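Local coordinates for suppressor protein MPT5 (Saccharomyces cerevisiae, PDB 5BZ1) that binds short recognition elements in the 3'-UTRs of target mRNAs through its Pumilio repeat domain and regulates them after transcription, repressing HO, at residues A[258-269]-A[324-334]; A[294-302]-A[357-365]. All coordinates share one frame; numbering follows the deposited sequence.

Both contacts belong to the C-terminal end of the Pumilio homology domain, on the same side of the chain's centre, with their own centres about 11 Å apart. Along the chain the segments alternate, 258-269, 294-302, 324-334, 357-365, so the two connections interleave. Contact 1 joins helix 253-273 of Pumilio repeat 7 to the end of helix 318-326 and the turns after it in repeat 8, and at Glu258 it reaches the RNA. Contact 2 pairs the next helices, 288-307 and 354-375, about 14 Å from the RNA at the nearest atoms. Phe265 meets Leu298, Ile268 meets Phe357 and Tyr331 meets Phe361, which makes the two contacts one continuous core behind the RNA-binding surface.

Contact 1: A[258-269]-A[324-334]; sequences EKFIKKLFRIIT and TLLDVKNYSPL. With nucleotides of chain B.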
loop_
_atom_site.group_PDB
_atom_site.type_symbol
_atom_site.label_atom_id
_atom_site.label_comp_id
_atom_site.label_asym_id
_atom_site.label_seq_id
_atom_site.Cartn_x
_atom_site.Cartn_y
_atom_site.Cartn_z
ATOM N N GLU A 258 18.962 -2.455 3.864
ATOM C CA GLU A 258 18.968 -2.255 5.312
ATOM C C GLU A 258 17.798 -2.964 5.993
ATOM O O GLU A 258 17.970 -3.627 7.016
ATOM C CB GLU A 258 18.916 -0.766 5.652
ATOM C CG GLU A 258 20.144 0.029 5.249
ATOM C CD GLU A 258 20.108 1.446 5.792
ATOM O OE1 GLU A 258 19.562 2.333 5.104
ATOM O OE2 GLU A 258 20.624 1.668 6.908
ATOM N N LYS A 259 16.604 -2.808 5.433
ATOM C CA LYS A 259 15.427 -3.440 6.012
ATOM C C LYS A 259 15.565 -4.960 5.968
ATOM O O LYS A 259 15.158 -5.653 6.898
ATOM C CB LYS A 259 14.155 -3.006 5.289
ATOM C CG LYS A 259 12.892 -3.539 5.948
ATOM C CD LYS A 259 11.664 -2.801 5.478
ATOM C CE LYS A 259 10.458 -3.129 6.345
ATOM N NZ LYS A 259 10.524 -2.492 7.689
ATOM N N PHE A 260 16.154 -5.466 4.888
ATOM C CA PHE A 260 16.375 -6.896 4.725
ATOM C C PHE A 260 17.328 -7.412 5.805
ATOM O O PHE A 260 17.070 -8.435 6.443
ATOM C CB PHE A 260 16.932 -7.180 3.327
ATOM C CG PHE A 260 17.092 -8.645 3.016
ATOM C CD1 PHE A 260 15.987 -9.428 2.717
ATOM C CD2 PHE A 260 18.351 -9.233 3.006
ATOM C CE1 PHE A 260 16.130 -10.777 2.426
ATOM C CE2 PHE A 260 18.503 -10.581 2.714
ATOM C CZ PHE A 260 17.390 -11.353 2.426
ATOM N N ILE A 261 18.425 -6.688 6.009
ATOM C CA ILE A 261 19.423 -7.057 7.007
ATOM C C ILE A 261 18.850 -7.026 8.426
ATOM O O ILE A 261 19.042 -7.972 9.196
ATOM C CB ILE A 261 20.672 -6.162 6.903
ATOM C CG1 ILE A 261 21.431 -6.474 5.612
ATOM C CG2 ILE A 261 21.589 -6.358 8.108
ATOM C CD1 ILE A 261 22.575 -5.515 5.314
ATOM N N LYS A 262 18.154 -5.944 8.769
ATOM C CA LYS A 262 17.500 -5.834 10.072
ATOM C C LYS A 262 16.501 -6.970 10.294
ATOM O O LYS A 262 16.354 -7.469 11.409
ATOM C CB LYS A 262 16.795 -4.482 10.219
ATOM C CG LYS A 262 17.733 -3.286 10.375
ATOM C CD LYS A 262 16.947 -2.009 10.661
ATOM C CE LYS A 262 17.324 -0.898 9.692
ATOM N NZ LYS A 262 16.513 0.336 9.911
ATOM N N LYS A 263 15.818 -7.374 9.227
ATOM C CA LYS A 263 14.854 -8.464 9.309
ATOM C C LYS A 263 15.547 -9.786 9.645
ATOM O O LYS A 263 15.048 -10.574 10.450
ATOM C CB LYS A 263 14.078 -8.596 7.999
ATOM C CG LYS A 263 12.969 -9.629 8.062
ATOM C CD LYS A 263 12.193 -9.714 6.762
ATOM C CE LYS A 263 11.093 -10.755 6.869
ATOM N NZ LYS A 263 10.123 -10.438 7.956
ATOM N N LEU A 264 16.699 -10.018 9.022
ATOM C CA LEU A 264 17.501 -11.207 9.293
ATOM C C LEU A 264 17.925 -11.254 10.759
ATOM O O LEU A 264 17.792 -12.284 11.421
ATOM C CB LEU A 264 18.737 -11.241 8.390
ATOM C CG LEU A 264 18.526 -11.509 6.899
ATOM C CD1 LEU A 264 19.838 -11.402 6.145
ATOM C CD2 LEU A 264 17.909 -12.879 6.678
ATOM N N PHE A 265 18.440 -10.131 11.249
ATOM C CA PHE A 265 18.863 -10.005 12.638
ATOM C C PHE A 265 17.710 -10.282 13.601
ATOM O O PHE A 265 17.861 -11.034 14.562
ATOM C CB PHE A 265 19.414 -8.601 12.890
ATOM C CG PHE A 265 20.848 -8.418 12.464
ATOM C CD1 PHE A 265 21.788 -9.420 12.674
ATOM C CD2 PHE A 265 21.257 -7.233 11.865
ATOM C CE1 PHE A 265 23.114 -9.243 12.291
ATOM C CE2 PHE A 265 22.576 -7.050 11.480
ATOM C CZ PHE A 265 23.505 -8.057 11.692
ATOM N N ARG A 266 16.558 -9.676 13.333
ATOM C CA ARG A 266 15.408 -9.794 14.228
ATOM C C ARG A 266 14.876 -11.227 14.323
ATOM O O ARG A 266 14.491 -11.686 15.402
ATOM C CB ARG A 266 14.290 -8.839 13.801
ATOM C CG ARG A 266 13.176 -8.721 14.825
ATOM C CD ARG A 266 12.231 -7.578 14.503
ATOM N NE ARG A 266 11.469 -7.167 15.680
ATOM C CZ ARG A 266 10.554 -6.204 15.679
ATOM N NH1 ARG A 266 10.277 -5.550 14.559
ATOM N NH2 ARG A 266 9.912 -5.896 16.797
ATOM N N ILE A 267 14.858 -11.925 13.192
ATOM C CA ILE A 267 14.409 -13.314 13.159
ATOM C C ILE A 267 15.321 -14.213 13.991
ATOM O O ILE A 267 14.851 -14.997 14.817
ATOM C CB ILE A 267 14.338 -13.849 11.713
ATOM C CG1 ILE A 267 13.090 -13.313 11.009
ATOM C CG2 ILE A 267 14.311 -15.364 11.701
ATOM C CD1 ILE A 267 13.004 -13.677 9.540
ATOM N N ILE A 268 16.624 -14.084 13.770
ATOM C CA ILE A 268 17.610 -14.935 14.425
ATOM C C ILE A 268 17.695 -14.676 15.935
ATOM O O ILE A 268 17.729 -15.619 16.726
ATOM C CB ILE A 268 18.999 -14.802 13.749
ATOM C CG1 ILE A 268 18.912 -15.207 12.275
ATOM C CG2 ILE A 268 20.038 -15.653 14.457
ATOM C CD1 ILE A 268 20.202 -15.009 11.492
ATOM N N THR A 269 17.721 -13.405 16.332
ATOM C CA THR A 269 17.777 -13.047 17.751
ATOM C C THR A 269 16.501 -13.429 18.503
ATOM O O THR A 269 16.559 -13.844 19.663
ATOM C CB THR A 269 18.049 -11.539 17.966
ATOM O OG1 THR A 269 17.001 -10.764 17.369
ATOM C CG2 THR A 269 19.386 -11.141 17.363
ATOM N N THR A 324 24.525 -0.562 9.356
ATOM C CA THR A 324 23.430 -1.386 9.855
ATOM C C THR A 324 23.919 -2.803 10.173
ATOM O O THR A 324 23.552 -3.381 11.197
ATOM C CB THR A 324 22.265 -1.430 8.854
ATOM O OG1 THR A 324 21.617 -0.152 8.826
ATOM C CG2 THR A 324 21.253 -2.502 9.238
ATOM N N LEU A 325 24.766 -3.346 9.303
ATOM C CA LEU A 325 25.310 -4.685 9.504
ATOM C C LEU A 325 26.297 -4.720 10.674
ATOM O O LEU A 325 26.438 -5.746 11.341
ATOM C CB LEU A 325 25.991 -5.185 8.224
ATOM C CG LEU A 325 26.469 -6.641 8.222
ATOM C CD1 LEU A 325 25.281 -7.588 8.239
ATOM C CD2 LEU A 325 27.366 -6.935 7.029
ATOM N N LEU A 326 26.966 -3.596 10.921
ATOM C CA LEU A 326 28.015 -3.519 11.941
ATOM C C LEU A 326 27.485 -3.200 13.340
ATOM O O LEU A 326 28.190 -3.390 14.333
ATOM C CB LEU A 326 29.072 -2.478 11.548
ATOM C CG LEU A 326 29.999 -2.784 10.371
ATOM C CD1 LEU A 326 30.951 -1.630 10.105
ATOM C CD2 LEU A 326 30.783 -4.043 10.641
ATOM N N ASP A 327 26.248 -2.718 13.416
ATOM C CA ASP A 327 25.683 -2.231 14.677
ATOM C C ASP A 327 25.371 -3.356 15.670
ATOM O O ASP A 327 24.420 -4.117 15.478
ATOM C CB ASP A 327 24.420 -1.412 14.408
ATOM C CG ASP A 327 24.009 -0.562 15.597
ATOM O OD1 ASP A 327 24.634 -0.681 16.673
ATOM O OD2 ASP A 327 23.048 0.220 15.453
ATOM N N VAL A 328 26.161 -3.430 16.741
ATOM C CA VAL A 328 26.036 -4.484 17.750
ATOM C C VAL A 328 24.667 -4.486 18.454
ATOM O O VAL A 328 24.274 -5.485 19.059
ATOM C CB VAL A 328 27.187 -4.404 18.786
ATOM C CG1 VAL A 328 26.930 -3.288 19.791
ATOM C CG2 VAL A 328 27.370 -5.737 19.497
ATOM N N LYS A 329 23.938 -3.375 18.360
ATOM C CA LYS A 329 22.584 -3.304 18.905
ATOM C C LYS A 329 21.664 -4.314 18.227
ATOM O O LYS A 329 20.724 -4.825 18.838
ATOM C CB LYS A 329 22.011 -1.898 18.736
ATOM C CG LYS A 329 22.447 -0.924 19.814
ATOM C CD LYS A 329 22.116 0.508 19.422
ATOM C CE LYS A 329 22.754 1.506 20.378
ATOM N NZ LYS A 329 22.596 2.912 19.905
ATOM N N ASN A 330 21.950 -4.599 16.962
ATOM C CA ASN A 330 21.125 -5.497 16.169
ATOM C C ASN A 330 21.389 -6.980 16.424
ATOM O O ASN A 330 20.542 -7.819 16.117
ATOM C CB ASN A 330 21.302 -5.195 14.677
ATOM C CG ASN A 330 20.837 -3.802 14.299
ATOM O OD1 ASN A 330 19.988 -3.214 14.968
ATOM N ND2 ASN A 330 21.389 -3.271 13.211
ATOM N N TYR A 331 22.555 -7.305 16.980
ATOM C CA TYR A 331 22.974 -8.706 17.068
ATOM C C TYR A 331 23.705 -9.118 18.351
ATOM O O TYR A 331 24.352 -10.166 18.378
ATOM C CB TYR A 331 23.829 -9.081 15.849
ATOM C CG TYR A 331 25.091 -8.258 15.688
ATOM C CD1 TYR A 331 26.224 -8.535 16.439
ATOM C CD2 TYR A 331 25.154 -7.221 14.768
ATOM C CE1 TYR A 331 27.376 -7.798 16.293
ATOM C CE2 TYR A 331 26.306 -6.478 14.613
ATOM C CZ TYR A 331 27.414 -6.772 15.380
ATOM O OH TYR A 331 28.568 -6.040 15.237
ATOM N N SER A 332 23.603 -8.318 19.407
ATOM C CA SER A 332 24.311 -8.629 20.654
ATOM C C SER A 332 23.995 -10.007 21.277
ATOM O O SER A 332 24.901 -10.655 21.805
ATOM C CB SER A 332 24.176 -7.496 21.683
ATOM O OG SER A 332 23.016 -7.626 22.483
ATOM N N PRO A 333 22.724 -10.466 21.215
ATOM C CA PRO A 333 22.476 -11.820 21.732
ATOM C C PRO A 333 23.206 -12.921 20.951
ATOM O O PRO A 333 23.376 -14.018 21.486
ATOM C CB PRO A 333 20.961 -11.981 21.571
ATOM C CG PRO A 333 20.430 -10.593 21.630
ATOM C CD PRO A 333 21.460 -9.762 20.923
ATOM N N LEU A 334 23.626 -12.633 19.719
ATOM C CA LEU A 334 24.341 -13.612 18.899
ATOM C C LEU A 334 25.806 -13.744 19.315
ATOM O O LEU A 334 26.528 -14.606 18.806
ATOM C CB LEU A 334 24.272 -13.247 17.410
ATOM C CG LEU A 334 22.939 -12.850 16.768
ATOM C CD1 LEU A 334 23.050 -12.823 15.249
ATOM C CD2 LEU A 334 21.828 -13.775 17.193
ATOM P P G B 2 21.446 13.707 4.668
ATOM O OP1 G B 2 20.685 14.867 4.149
ATOM O OP2 G B 2 21.309 13.303 6.091
ATOM O "O5'" G B 2 21.082 12.446 3.773
ATOM C "C5'" G B 2 21.399 12.418 2.390
ATOM C "C4'" G B 2 20.705 11.274 1.707
ATOM O "O4'" G B 2 21.212 10.020 2.222
ATOM C "C3'" G B 2 19.208 11.188 1.938
ATOM O "O3'" G B 2 18.477 12.070 1.107
ATOM C "C2'" G B 2 18.915 9.713 1.689
ATOM O "O2'" G B 2 18.813 9.441 0.298
ATOM C "C1'" G B 2 20.188 9.051 2.226
ATOM N N9 G B 2 20.019 8.547 3.603
ATOM C C8 G B 2 19.931 9.264 4.775
ATOM N N7 G B 2 19.777 8.496 5.821
ATOM C C5 G B 2 19.757 7.201 5.318
ATOM C C6 G B 2 19.616 5.950 5.975
ATOM O O6 G B 2 19.477 5.720 7.180
ATOM N N1 G B 2 19.657 4.897 5.070
ATOM C C2 G B 2 19.810 5.032 3.712
ATOM N N2 G B 2 19.826 3.899 2.997
ATOM N N3 G B 2 19.939 6.188 3.088
ATOM C C4 G B 2 19.903 7.223 3.948
#
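Helix 258-269 runs past the last turn of helix 318-326 (CA atoms of Glu258 and Thr324 6.4 Å apart), then past the irregular turns that follow (CA atoms of Phe265 and Asn330 6.2 Å apart). Phe265 buries the largest share of the surface; its CG lies anti to its carbonyl carbon (chi1 -82°), which sends the ring toward Asn330 and Tyr331. Its CD2 meets Asn330 CB at 3.5 Å, its CZ meets Tyr331 CD2 at 3.6 Å, and the two rings lie obliquely, planes 36° apart. Carbonyl oxygens of Thr324 and Leu325 come to the Phe265 edge; Asn330 ND2 bonds Thr324 O at 3.0 Å, tying turn to helix end. An alanine in place of Phe265 is likely to open a gap between Asn330, Tyr331 and Leu325. Leu334 CD2 packs against Thr269 CG2 (3.6 Å) and Ile268 CG2. At the RNA end, Glu258 OE1 takes both N1 and N2 of G2 of chain B at 2.6 Å, while OE2 lies 2.8 Å from Thr324 OG1, which also hydrogen-bonds Tyr320 O. Thr324 is thus a second-shell partner of the guanine-binding carboxylate and may help to orient it. Helices 229-240 and 288-307 pack on helix 253-273, and helices 354-375 and 385-398 cover 324-334.

Contact 2: A[294-302]-A[357-365]; sequences SMNILLTTI and FCNDFSLKI
Met295 lays its side chain over one face of the Phe357 ring, and can be followed outward atom by atom. CB starts above the near rim, 3.6 Å from Phe357 CD1. With CG anti to its own carbonyl carbon (chi1 -76°), the chain turns in over the ring, and CG stands 3.6 Å from the centroid of Phe357, almost over its centre, a CH-pi contact. SD continues over the same face, 4.2 Å from that centroid, as a Met-aromatic contact. The last torsion is nearly eclipsed (chi3 12°) and folds CE back to Phe357 CB at 3.5 Å. Phe361 CB of the same helix as Phe357 lies over the rim of the opposite face, while Leu298 and Leu299 come in at the ring's edge.

Leu299 is a knob in a hole formed by Phe357, Asp360, Phe361 and Lys364; its CD2 reaches Phe361 CA at 3.8 Å. Farther along, Ile302 CD1 presses on Phe361 CE1 at 3.6 Å, and Lys364 stretches its aliphatic chain past Leu299 before NZ pairs with Asp303 in a salt bridge. The axes of 294-302 and 357-365 are 10.1 Å apart and cross at 17°, nearly parallel. Side-by-side packing of nearly parallel helices is typical of alpha-helical solenoids, here the C-terminal end of the curved PUF scaffold.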
loop_
_atom_site.group_PDB
_atom_site.type_symbol
_atom_site.label_atom_id
_atom_site.label_comp_id
_atom_site.label_asym_id
_atom_site.label_seq_id
_atom_site.Cartn_x
_atom_site.Cartn_y
_atom_site.Cartn_z
ATOM N N SER A 294 17.542 -17.828 7.275
ATOM C CA SER A 294 18.073 -16.523 7.649
ATOM C C SER A 294 19.551 -16.578 8.036
ATOM O O SER A 294 20.319 -15.670 7.718
ATOM C CB SER A 294 17.261 -15.932 8.802
ATOM O OG SER A 294 15.886 -15.874 8.482
ATOM N N MET A 295 19.939 -17.646 8.726
ATOM C CA MET A 295 21.312 -17.799 9.197
ATOM C C MET A 295 22.321 -17.869 8.048
ATOM O O MET A 295 23.337 -17.172 8.067
ATOM C CB MET A 295 21.436 -19.022 10.112
ATOM C CG MET A 295 20.868 -18.809 11.514
ATOM S SD MET A 295 20.800 -20.297 12.541
ATOM C CE MET A 295 21.801 -21.437 11.586
ATOM N N ASN A 296 22.030 -18.693 7.045
ATOM C CA ASN A 296 22.916 -18.842 5.892
ATOM C C ASN A 296 23.030 -17.564 5.057
ATOM O O ASN A 296 24.101 -17.242 4.542
ATOM C CB ASN A 296 22.452 -20.007 5.011
ATOM C CG ASN A 296 22.505 -21.344 5.730
ATOM O OD1 ASN A 296 21.472 -21.960 5.996
ATOM N ND2 ASN A 296 23.712 -21.804 6.040
ATOM N N ILE A 297 21.919 -16.843 4.929
ATOM C CA ILE A 297 21.877 -15.605 4.157
ATOM C C ILE A 297 22.662 -14.497 4.856
ATOM O O ILE A 297 23.363 -13.719 4.208
ATOM C CB ILE A 297 20.422 -15.142 3.918
ATOM C CG1 ILE A 297 19.680 -16.148 3.039
ATOM C CG2 ILE A 297 20.381 -13.757 3.284
ATOM C CD1 ILE A 297 18.205 -15.839 2.855
ATOM N N LEU A 298 22.536 -14.426 6.180
ATOM C CA LEU A 298 23.252 -13.425 6.964
ATOM C C LEU A 298 24.761 -13.626 6.835
ATOM O O LEU A 298 25.500 -12.679 6.569
ATOM C CB LEU A 298 22.825 -13.474 8.433
ATOM C CG LEU A 298 23.521 -12.497 9.386
ATOM C CD1 LEU A 298 23.377 -11.068 8.886
ATOM C CD2 LEU A 298 22.978 -12.619 10.802
ATOM N N LEU A 299 25.206 -14.867 7.011
ATOM C CA LEU A 299 26.619 -15.210 6.873
ATOM C C LEU A 299 27.133 -14.886 5.469
ATOM O O LEU A 299 28.220 -14.333 5.308
ATOM C CB LEU A 299 26.843 -16.691 7.185
ATOM C CG LEU A 299 26.608 -17.155 8.621
ATOM C CD1 LEU A 299 26.860 -18.652 8.748
ATOM C CD2 LEU A 299 27.500 -16.382 9.573
ATOM N N THR A 300 26.339 -15.231 4.461
ATOM C CA THR A 300 26.676 -14.927 3.074
ATOM C C THR A 300 26.725 -13.412 2.844
ATOM O O THR A 300 27.578 -12.911 2.108
ATOM C CB THR A 300 25.667 -15.575 2.108
ATOM O OG1 THR A 300 25.535 -16.970 2.418
ATOM C CG2 THR A 300 26.119 -15.416 0.661
ATOM N N THR A 301 25.810 -12.691 3.485
ATOM C CA THR A 301 25.757 -11.234 3.393
ATOM C C THR A 301 26.999 -10.590 4.019
ATOM O O THR A 301 27.531 -9.606 3.497
ATOM C CB THR A 301 24.480 -10.677 4.055
ATOM O OG1 THR A 301 23.326 -11.123 3.327
ATOM C CG2 THR A 301 24.498 -9.153 4.076
ATOM N N ILE A 302 27.458 -11.148 5.138
ATOM C CA ILE A 302 28.657 -10.650 5.805
ATOM C C ILE A 302 29.876 -10.858 4.905
ATOM O O ILE A 302 30.744 -9.986 4.819
ATOM C CB ILE A 302 28.880 -11.327 7.176
ATOM C CG1 ILE A 302 27.711 -11.035 8.116
ATOM C CG2 ILE A 302 30.176 -10.853 7.818
ATOM C CD1 ILE A 302 27.816 -11.718 9.470
ATOM N N PHE A 357 26.335 -21.817 14.340
ATOM C CA PHE A 357 26.052 -20.532 13.706
ATOM C C PHE A 357 26.624 -19.361 14.493
ATOM O O PHE A 357 27.362 -18.542 13.944
ATOM C CB PHE A 357 24.554 -20.305 13.520
ATOM C CG PHE A 357 24.212 -18.881 13.182
ATOM C CD1 PHE A 357 24.472 -18.378 11.916
ATOM C CD2 PHE A 357 23.665 -18.035 14.138
ATOM C CE1 PHE A 357 24.181 -17.058 11.600
ATOM C CE2 PHE A 357 23.372 -16.715 13.831
ATOM C CZ PHE A 357 23.630 -16.225 12.560
ATOM N N CYS A 358 26.257 -19.276 15.771
ATOM C CA CYS A 358 26.705 -18.188 16.638
ATOM C C CYS A 358 28.225 -18.076 16.662
ATOM O O CYS A 358 28.771 -16.984 16.820
ATOM C CB CYS A 358 26.170 -18.364 18.059
ATOM S SG CYS A 358 24.425 -17.957 18.262
ATOM N N ASN A 359 28.897 -19.211 16.493
ATOM C CA ASN A 359 30.352 -19.248 16.404
ATOM C C ASN A 359 30.860 -18.723 15.061
ATOM O O ASN A 359 31.829 -17.961 15.006
ATOM C CB ASN A 359 30.860 -20.672 16.633
ATOM C CG ASN A 359 32.374 -20.756 16.645
ATOM O OD1 ASN A 359 33.015 -20.448 17.651
ATOM N ND2 ASN A 359 32.955 -21.180 15.527
ATOM N N ASP A 360 30.205 -19.136 13.978
ATOM C CA ASP A 360 30.566 -18.665 12.644
ATOM C C ASP A 360 30.279 -17.170 12.491
ATOM O O ASP A 360 31.050 -16.443 11.863
ATOM C CB ASP A 360 29.822 -19.459 11.566
ATOM C CG ASP A 360 30.245 -20.917 11.513
ATOM O OD1 ASP A 360 31.465 -21.192 11.517
ATOM O OD2 ASP A 360 29.353 -21.790 11.466
ATOM N N PHE A 361 29.166 -16.718 13.063
ATOM C CA PHE A 361 28.793 -15.310 12.995
ATOM C C PHE A 361 29.814 -14.425 13.709
ATOM O O PHE A 361 30.275 -13.428 13.152
ATOM C CB PHE A 361 27.406 -15.082 13.596
ATOM C CG PHE A 361 27.022 -13.630 13.690
ATOM C CD1 PHE A 361 26.495 -12.968 12.591
ATOM C CD2 PHE A 361 27.196 -12.924 14.875
ATOM C CE1 PHE A 361 26.148 -11.630 12.669
ATOM C CE2 PHE A 361 26.853 -11.587 14.960
ATOM C CZ PHE A 361 26.325 -10.938 13.857
ATOM N N SER A 362 30.149 -14.790 14.944
ATOM C CA SER A 362 31.098 -14.022 15.745
ATOM C C SER A 362 32.445 -13.886 15.048
ATOM O O SER A 362 33.092 -12.841 15.127
ATOM C CB SER A 362 31.292 -14.667 17.118
ATOM O OG SER A 362 30.115 -14.575 17.897
ATOM N N LEU A 363 32.859 -14.949 14.367
ATOM C CA LEU A 363 34.111 -14.953 13.622
ATOM C C LEU A 363 34.050 -13.984 12.437
ATOM O O LEU A 363 34.921 -13.127 12.282
ATOM C CB LEU A 363 34.429 -16.378 13.157
ATOM C CG LEU A 363 35.661 -16.722 12.309
ATOM C CD1 LEU A 363 35.351 -16.626 10.819
ATOM C CD2 LEU A 363 36.874 -15.864 12.665
ATOM N N LYS A 364 33.021 -14.122 11.606
ATOM C CA LYS A 364 32.890 -13.294 10.409
ATOM C C LYS A 364 32.639 -11.816 10.721
ATOM O O LYS A 364 33.160 -10.936 10.033
ATOM C CB LYS A 364 31.781 -13.827 9.496
ATOM C CG LYS A 364 32.126 -15.115 8.760
ATOM C CD LYS A 364 30.989 -15.523 7.833
ATOM C CE LYS A 364 31.289 -16.828 7.108
ATOM N NZ LYS A 364 32.424 -16.697 6.158
ATOM N N ILE A 365 31.836 -11.542 11.746
ATOM C CA ILE A 365 31.518 -10.159 12.090
ATOM C C ILE A 365 32.711 -9.498 12.787
ATOM O O ILE A 365 32.959 -8.303 12.614
ATOM C CB ILE A 365 30.217 -10.044 12.934
ATOM C CG1 ILE A 365 29.554 -8.679 12.731
ATOM C CG2 ILE A 365 30.472 -10.305 14.414
ATOM C CD1 ILE A 365 28.891 -8.528 11.381
#